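Local atomic coordinates of suppressor of fused family protein (Neisseria gonorrhoeae, PDB entry 3K5J), a protein that is of unknown function but resembles the N-terminal domain of human Suppressor of fused and may take part in protein binding. Residues P93-Q97 with L98-V102; E147-F150 with L151-H154. All coordinates share one frame; numbering follows the deposited sequence. Where two conformers were deposited one is given.

Contact 1 of 2, residues P93-Q97 with L98-V102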
ATOM      1  N   PRO A  93      -5.560 -13.133   7.327  1.00 17.69           N
ATOM      2  CA  PRO A  93      -5.990 -12.720   5.971  1.00 16.60           C
ATOM      3  C   PRO A  93      -7.317 -11.950   5.911  1.00 16.75           C
ATOM      4  O   PRO A  93      -7.508 -11.097   5.035  1.00 16.67           O
ATOM      5  CB  PRO A  93      -6.059 -14.047   5.209  1.00 18.65           C
ATOM      6  CG  PRO A  93      -6.277 -15.073   6.306  1.00 19.36           C
ATOM      7  CD  PRO A  93      -5.418 -14.590   7.436  1.00 19.50           C
ATOM      8  N   ASP A  94      -8.257 -12.232   6.805  1.00 17.52           N
ATOM      9  CA  ASP A  94      -9.530 -11.517   6.785  1.00 19.38           C
ATOM     10  C   ASP A  94      -9.346 -10.024   7.026  1.00 17.88           C
ATOM     11  O   ASP A  94     -10.223  -9.231   6.649  1.00 19.52           O
ATOM     12  CB  ASP A  94     -10.528 -12.076   7.841  1.00 21.82           C
ATOM     13  CG  ASP A  94     -10.942 -13.501   7.591  1.00 29.18           C
ATOM     14  OD1 ASP A  94     -10.597 -14.114   6.580  1.00 29.26           O
ATOM     15  OD2 ASP A  94     -11.665 -14.034   8.468  1.00 33.52           O
ATOM     16  N   GLN A  95      -8.238  -9.634   7.658  1.00 18.41           N
ATOM     17  CA  GLN A  95      -8.025  -8.214   7.931  0.50 17.99           C
ATOM     18  C   GLN A  95      -7.339  -7.491   6.781  1.00 16.32           C
ATOM     19  O   GLN A  95      -7.140  -6.272   6.841  1.00 18.30           O
ATOM     20  CB  GLN A  95      -7.227  -8.007   9.215  0.50 19.59           C
ATOM     21  CG  GLN A  95      -7.948  -8.572  10.443  0.50 20.64           C
ATOM     22  CD  GLN A  95      -9.380  -8.116  10.543  0.50 23.45           C
ATOM     23  OE1 GLN A  95      -9.673  -6.923  10.431  0.50 24.89           O
ATOM     24  NE2 GLN A  95     -10.287  -9.067  10.727  0.50 28.79           N
ATOM     25  N   PHE A  96      -7.019  -8.224   5.721  1.00 15.84           N
ATOM     26  CA  PHE A  96      -6.287  -7.620   4.592  1.00 14.89           C
ATOM     27  C   PHE A  96      -7.113  -7.675   3.315  1.00 14.52           C
ATOM     28  O   PHE A  96      -6.677  -8.102   2.265  1.00 17.85           O
ATOM     29  CB  PHE A  96      -4.898  -8.267   4.467  1.00 14.76           C
ATOM     30  CG  PHE A  96      -3.978  -7.782   5.525  1.00 15.43           C
ATOM     31  CD1 PHE A  96      -3.959  -8.346   6.776  1.00 17.72           C
ATOM     32  CD2 PHE A  96      -3.207  -6.670   5.278  1.00 17.40           C
ATOM     33  CE1 PHE A  96      -3.136  -7.845   7.772  1.00 18.08           C
ATOM     34  CE2 PHE A  96      -2.390  -6.149   6.231  1.00 19.21           C
ATOM     35  CZ  PHE A  96      -2.372  -6.692   7.498  1.00 18.42           C
ATOM     36  N   GLN A  97      -8.331  -7.196   3.458  1.00 16.27           N
ATOM     37  CA  GLN A  97      -9.294  -7.169   2.383  1.00 16.46           C
ATOM     38  C   GLN A  97      -9.693  -5.738   2.089  1.00 15.09           C
ATOM     39  O   GLN A  97      -9.523  -4.857   2.951  1.00 15.76           O
ATOM     40  CB  GLN A  97     -10.523  -8.021   2.768  1.00 15.48           C
ATOM     41  CG  GLN A  97     -10.208  -9.444   3.114  1.00 17.22           C
ATOM     42  CD  GLN A  97      -9.595 -10.240   1.974  1.00 16.46           C
ATOM     43  OE1 GLN A  97      -9.854  -9.982   0.775  1.00 19.00           O
ATOM     44  NE2 GLN A  97      -8.769 -11.194   2.326  1.00 16.74           N
ATOM     45  N   LEU A  98     -10.223  -5.479   0.879  1.00 16.59           N
ATOM     46  CA  LEU A  98     -10.745  -4.143   0.571  1.00 16.48           C
ATOM     47  C   LEU A  98     -11.659  -3.645   1.667  1.00 16.56           C
ATOM     48  O   LEU A  98     -12.548  -4.396   2.127  1.00 19.67           O
ATOM     49  CB  LEU A  98     -11.583  -4.103  -0.711  1.00 19.35           C
ATOM     50  CG  LEU A  98     -10.866  -3.918  -1.993  1.00 22.10           C
ATOM     51  CD1 LEU A  98     -11.879  -4.149  -3.117  1.00 21.79           C
ATOM     52  CD2 LEU A  98     -10.159  -2.579  -2.103  1.00 17.55           C
ATOM     53  N   GLY A  99     -11.477  -2.397   2.029  1.00 16.51           N
ATOM     54  CA  GLY A  99     -12.294  -1.708   3.008  1.00 19.27           C
ATOM     55  C   GLY A  99     -11.859  -1.908   4.435  1.00 18.39           C
ATOM     56  O   GLY A  99     -12.416  -1.288   5.331  1.00 21.46           O
ATOM     57  N   LYS A 100     -10.860  -2.752   4.669  1.00 15.63           N
ATOM     58  CA  LYS A 100     -10.317  -2.874   6.018  1.00 14.91           C
ATOM     59  C   LYS A 100      -9.266  -1.780   6.237  1.00 14.88           C
ATOM     60  O   LYS A 100      -8.601  -1.328   5.311  1.00 15.84           O
ATOM     61  CB  LYS A 100      -9.721  -4.258   6.260  1.00 15.65           C
ATOM     62  CG  LYS A 100     -10.663  -5.455   6.167  1.00 17.78           C
ATOM     63  CD  LYS A 100     -11.690  -5.380   7.292  1.00 21.32           C
ATOM     64  CE  LYS A 100     -12.456  -6.649   7.362  1.00 27.28           C
ATOM     65  NZ  LYS A 100     -13.456  -6.582   8.530  1.00 33.64           N
ATOM     66  N   THR A 101      -9.107  -1.405   7.496  1.00 15.14           N
ATOM     67  CA  THR A 101      -7.997  -0.567   7.911  1.00 16.01           C
ATOM     68  C   THR A 101      -6.878  -1.413   8.477  1.00 15.80           C
ATOM     69  O   THR A 101      -7.102  -2.503   9.039  1.00 17.95           O
ATOM     70  CB  THR A 101      -8.382   0.498   8.930  1.00 17.10           C
ATOM     71  OG1 THR A 101      -8.927  -0.104  10.107  1.00 21.07           O
ATOM     72  CG2 THR A 101      -9.370   1.487   8.369  1.00 19.00           C
ATOM     73  N   VAL A 102      -5.673  -0.886   8.301  1.00 13.93           N
ATOM     74  CA  VAL A 102      -4.443  -1.503   8.741  1.00 15.07           C
ATOM     75  C   VAL A 102      -3.771  -0.576   9.738  1.00 15.15           C
ATOM     76  O   VAL A 102      -3.469   0.554   9.397  1.00 15.58           O
ATOM     77  CB  VAL A 102      -3.456  -1.737   7.563  1.00 18.06           C
ATOM     78  CG1 VAL A 102      -2.134  -2.272   8.114  1.00 19.18           C
ATOM     79  CG2 VAL A 102      -4.058  -2.627   6.530  1.00 20.80           C
TER
HETATM   80  O   HOH W   1      -5.646  -4.863   8.791  1.00 31.46           O
HETATM   81  O   HOH W   2     -10.717  -7.847  -0.720  1.00 20.96           O
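Q97 and K100 meet across a type II beta turn, a local contact in the connection that leaves helix 77-91 and enters strand 101-103. The turn is closed by K100 N donating to Q97 O at 3.0 Å, and G99 takes the positive phi (86°) of its third position. K100 then folds its side chain back over the preceding 3-10 residues: with CG beside the backbone N and a bend at CB-CG (chi2 -66°), CB rests 3.3 Å from Q95 O, while CE reaches 3.5 Å from D94 O. The methylenes thus run alongside backbone carbonyls. Nearby, Q95 O and T101 O are joined by one water that donates to both, which ties Q95 to the start of strand 101-103. The buried F96 ring packs on L85 and A88 of helix 77-91, and its CE2 meets V102 CG2 at 3.9 Å, the two side chains crossing at about a right angle. Q97 bends back along the chain as well. Its OE1 is bonded to Q65 and, through a water, to L98 N, whereas its NE2 donates to P93 O at 3.0 Å, on the opposite face of that carbonyl from F96 N.

Contact 2 of 2, residues E147-F150 with L151-H154; sequences ERLF and LNTH. With SO4 (sulfate ion), chain E.
F150 and H154 lie ring on ring where helix 145-150 ends, in an offset stack whose planes are only 3° apart and whose centroids are separated by 3.7 Å. F150 CE2 sits over the centre of the imidazole, and H154 CB adds a CH-pi contact over the same phenyl ring. The rotation of the imidazole is fixed jointly by the stack and by H154 ND1, which donates to F150 O at 3.0 Å with the acceptor close to the ring plane; the histidine therefore stacks on the side chain of F150 while its edge binds the backbone of the same residue. T153 N reaches that carbonyl oxygen from the opposite face of its plane, so two donors grip it. On another side of the turn, R148, its CG anti to the backbone N (chi1 163°) and its chain bent at the next bond, brings its guanidinium obliquely across N152. R148 NH1 donates to N152 OD1 at 3.0 Å, arriving well above the amide plane, and the two flat groups stand nearly perpendicular, 86° apart. The edge formed by NE and NH2 faces a sulfate, with R148 NE bonded to O3 of the ion and R148 NH2 to O2, each at 2.9 Å; N103 also binds this sulfate, probably from the crystallisation liquor. L149 CD1 packs against N152 ND2 at 3.5 Å.

Behind these side chains, N152 N donates to L149 O, which also receives a water shared with T153 OG1. Further out, E147 forms a salt bridge with R175, and L151 packs on V156 and L159. At L151 N a bond to R148 O accompanies a weak one to E147 O; such i to i+3 bonds take over from the weakening i+4 bond, the last, T153 N to F150 O, closing a type I turn. This is characteristic of a helix C-terminus that unwinds into a tight turn leading to the next helix, 156-166.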
ATOM      1  N   GLU A 147     -10.028  10.033  11.232  1.00 15.69           N
ATOM      2  CA  GLU A 147     -10.671   9.241  10.187  1.00 15.29           C
ATOM      3  C   GLU A 147     -10.780   7.768  10.550  1.00 15.75           C
ATOM      4  O   GLU A 147     -11.813   7.147  10.281  1.00 16.30           O
ATOM      5  CB  GLU A 147      -9.975   9.455   8.829  1.00 14.42           C
ATOM      6  CG  GLU A 147     -10.187  10.853   8.258  1.00 14.41           C
ATOM      7  CD  GLU A 147      -9.254  11.226   7.139  1.00 14.79           C
ATOM      8  OE1 GLU A 147      -8.311  10.449   6.854  1.00 14.05           O
ATOM      9  OE2 GLU A 147      -9.478  12.319   6.547  1.00 15.00           O
ATOM     10  N   ARG A 148      -9.738   7.199  11.122  1.00 15.62           N
ATOM     11  CA  ARG A 148      -9.786   5.813  11.567  0.50 17.46           C
ATOM     12  C   ARG A 148     -10.904   5.629  12.582  1.00 19.23           C
ATOM     13  O   ARG A 148     -11.692   4.682  12.510  1.00 19.85           O
ATOM     14  CB  ARG A 148      -8.450   5.387  12.169  0.50 18.10           C
ATOM     15  CG  ARG A 148      -8.487   4.120  13.018  0.50 19.72           C
ATOM     16  CD  ARG A 148      -8.866   2.890  12.207  0.50 21.18           C
ATOM     17  NE  ARG A 148      -8.949   1.729  13.090  0.50 21.69           N
ATOM     18  CZ  ARG A 148     -10.084   1.223  13.543  0.50 25.29           C
ATOM     19  NH1 ARG A 148     -11.228   1.771  13.172  0.50 27.70           N
ATOM     20  NH2 ARG A 148     -10.069   0.168  14.365  0.50 25.99           N
ATOM     21  N   LEU A 149     -10.950   6.539  13.552  1.00 18.91           N
ATOM     22  CA  LEU A 149     -12.000   6.451  14.591  1.00 20.83           C
ATOM     23  C   LEU A 149     -13.398   6.542  13.987  1.00 22.94           C
ATOM     24  O   LEU A 149     -14.329   5.791  14.393  1.00 23.59           O
ATOM     25  CB  LEU A 149     -11.782   7.524  15.665  1.00 22.45           C
ATOM     26  CG  LEU A 149     -12.851   7.511  16.769  1.00 26.03           C
ATOM     27  CD1 LEU A 149     -12.795   6.216  17.550  1.00 31.43           C
ATOM     28  CD2 LEU A 149     -12.642   8.727  17.664  1.00 29.72           C
ATOM     29  N   PHE A 150     -13.589   7.447  13.044  1.00 19.41           N
ATOM     30  CA  PHE A 150     -14.821   7.609  12.319  1.00 21.16           C
ATOM     31  C   PHE A 150     -15.322   6.285  11.770  1.00 23.25           C
ATOM     32  O   PHE A 150     -16.497   6.053  11.784  1.00 23.54           O
ATOM     33  CB  PHE A 150     -14.609   8.677  11.219  1.00 21.24           C
ATOM     34  CG  PHE A 150     -15.761   8.920  10.305  1.00 19.74           C
ATOM     35  CD1 PHE A 150     -15.863   8.243   9.129  1.00 20.85           C
ATOM     36  CD2 PHE A 150     -16.673   9.923  10.557  1.00 20.68           C
ATOM     37  CE1 PHE A 150     -16.881   8.480   8.262  1.00 21.43           C
ATOM     38  CE2 PHE A 150     -17.685  10.150   9.685  1.00 22.16           C
ATOM     39  CZ  PHE A 150     -17.771   9.434   8.535  1.00 23.59           C
ATOM     40  N   LEU A 151     -14.437   5.409  11.326  1.00 22.62           N
ATOM     41  CA  LEU A 151     -14.829   4.143  10.705  1.00 23.22           C
ATOM     42  C   LEU A 151     -15.409   3.128  11.678  1.00 28.13           C
ATOM     43  O   LEU A 151     -16.018   2.136  11.266  1.00 30.02           O
ATOM     44  CB  LEU A 151     -13.654   3.553   9.914  1.00 22.77           C
ATOM     45  CG  LEU A 151     -13.305   4.283   8.614  1.00 21.04           C
ATOM     46  CD1 LEU A 151     -12.000   3.758   8.035  1.00 21.67           C
ATOM     47  CD2 LEU A 151     -14.452   4.137   7.595  1.00 20.08           C
ATOM     48  N   ASN A 152     -15.293   3.410  12.959  1.00 29.59           N
ATOM     49  CA  ASN A 152     -15.983   2.582  13.952  1.00 32.19           C
ATOM     50  C   ASN A 152     -17.483   2.724  13.939  1.00 33.38           C
ATOM     51  O   ASN A 152     -18.181   1.798  14.376  1.00 36.87           O
ATOM     52  CB  ASN A 152     -15.459   2.908  15.343  1.00 32.02           C
ATOM     53  CG  ASN A 152     -14.081   2.368  15.552  1.00 35.01           C
ATOM     54  OD1 ASN A 152     -13.668   1.460  14.833  1.00 39.91           O
ATOM     55  ND2 ASN A 152     -13.355   2.897  16.532  1.00 35.33           N
ATOM     56  N   THR A 153     -17.989   3.861  13.496  1.00 32.59           N
ATOM     57  CA  THR A 153     -19.453   4.101  13.519  1.00 34.52           C
ATOM     58  C   THR A 153     -20.007   4.630  12.202  1.00 34.01           C
ATOM     59  O   THR A 153     -21.136   5.147  12.130  1.00 37.23           O
ATOM     60  CB  THR A 153     -19.824   5.089  14.640  1.00 36.36           C
ATOM     61  OG1 THR A 153     -19.240   6.379  14.367  1.00 36.53           O
ATOM     62  CG2 THR A 153     -19.338   4.551  15.983  1.00 36.22           C
ATOM     63  N   HIS A 154     -19.221   4.499  11.141  1.00 28.82           N
ATOM     64  CA  HIS A 154     -19.649   4.914   9.823  1.00 26.89           C
ATOM     65  C   HIS A 154     -19.037   3.963   8.825  1.00 26.01           C
ATOM     66  O   HIS A 154     -18.071   3.287   9.122  1.00 29.19           O
ATOM     67  CB  HIS A 154     -19.157   6.307   9.480  1.00 27.86           C
ATOM     68  CG  HIS A 154     -19.652   7.380  10.385  1.00 28.67           C
ATOM     69  ND1 HIS A 154     -19.038   7.699  11.578  1.00 31.61           N
ATOM     70  CD2 HIS A 154     -20.678   8.259  10.243  1.00 33.48           C
ATOM     71  CE1 HIS A 154     -19.685   8.698  12.150  1.00 34.19           C
ATOM     72  NE2 HIS A 154     -20.666   9.075  11.346  1.00 35.18           N
TER
HETATM   73  S   SO4 E 186      -6.857  -0.759  15.356  1.00 27.00           S
HETATM   74  O1  SO4 E 186      -7.162   0.044  16.555  1.00 35.99           O
HETATM   75  O2  SO4 E 186      -8.003  -1.640  15.202  1.00 35.14           O
HETATM   76  O3  SO4 E 186      -6.733   0.181  14.197  1.00 25.72           O
HETATM   77  O4  SO4 E 186      -5.662  -1.583  15.617  1.00 30.09           O
HETATM   78  O   HOH W   3     -16.610   6.611  15.535  1.00 28.97           O

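How the contacts relate
From the N terminus, contact 1 comes first, closing the short loop between helix 77-91 and strand 101-103; the chain then passes through strands 116-120 and 135-143 before contact 2 closes the turn between helices 145-150 and 156-166. The two are in series, neither nesting nor crossing, with centres about 15 Å apart. They nevertheless touch through T101: its CG2 lies 3.5 Å from L151 CD1, and its OG1 packs near R148 NE. A strand entry is thereby set against a helix exit, beside I143 of strand 135-143. The pair illustrates how two purely local turns can join separate parts of a fold, here the sheet and the C-terminal helices.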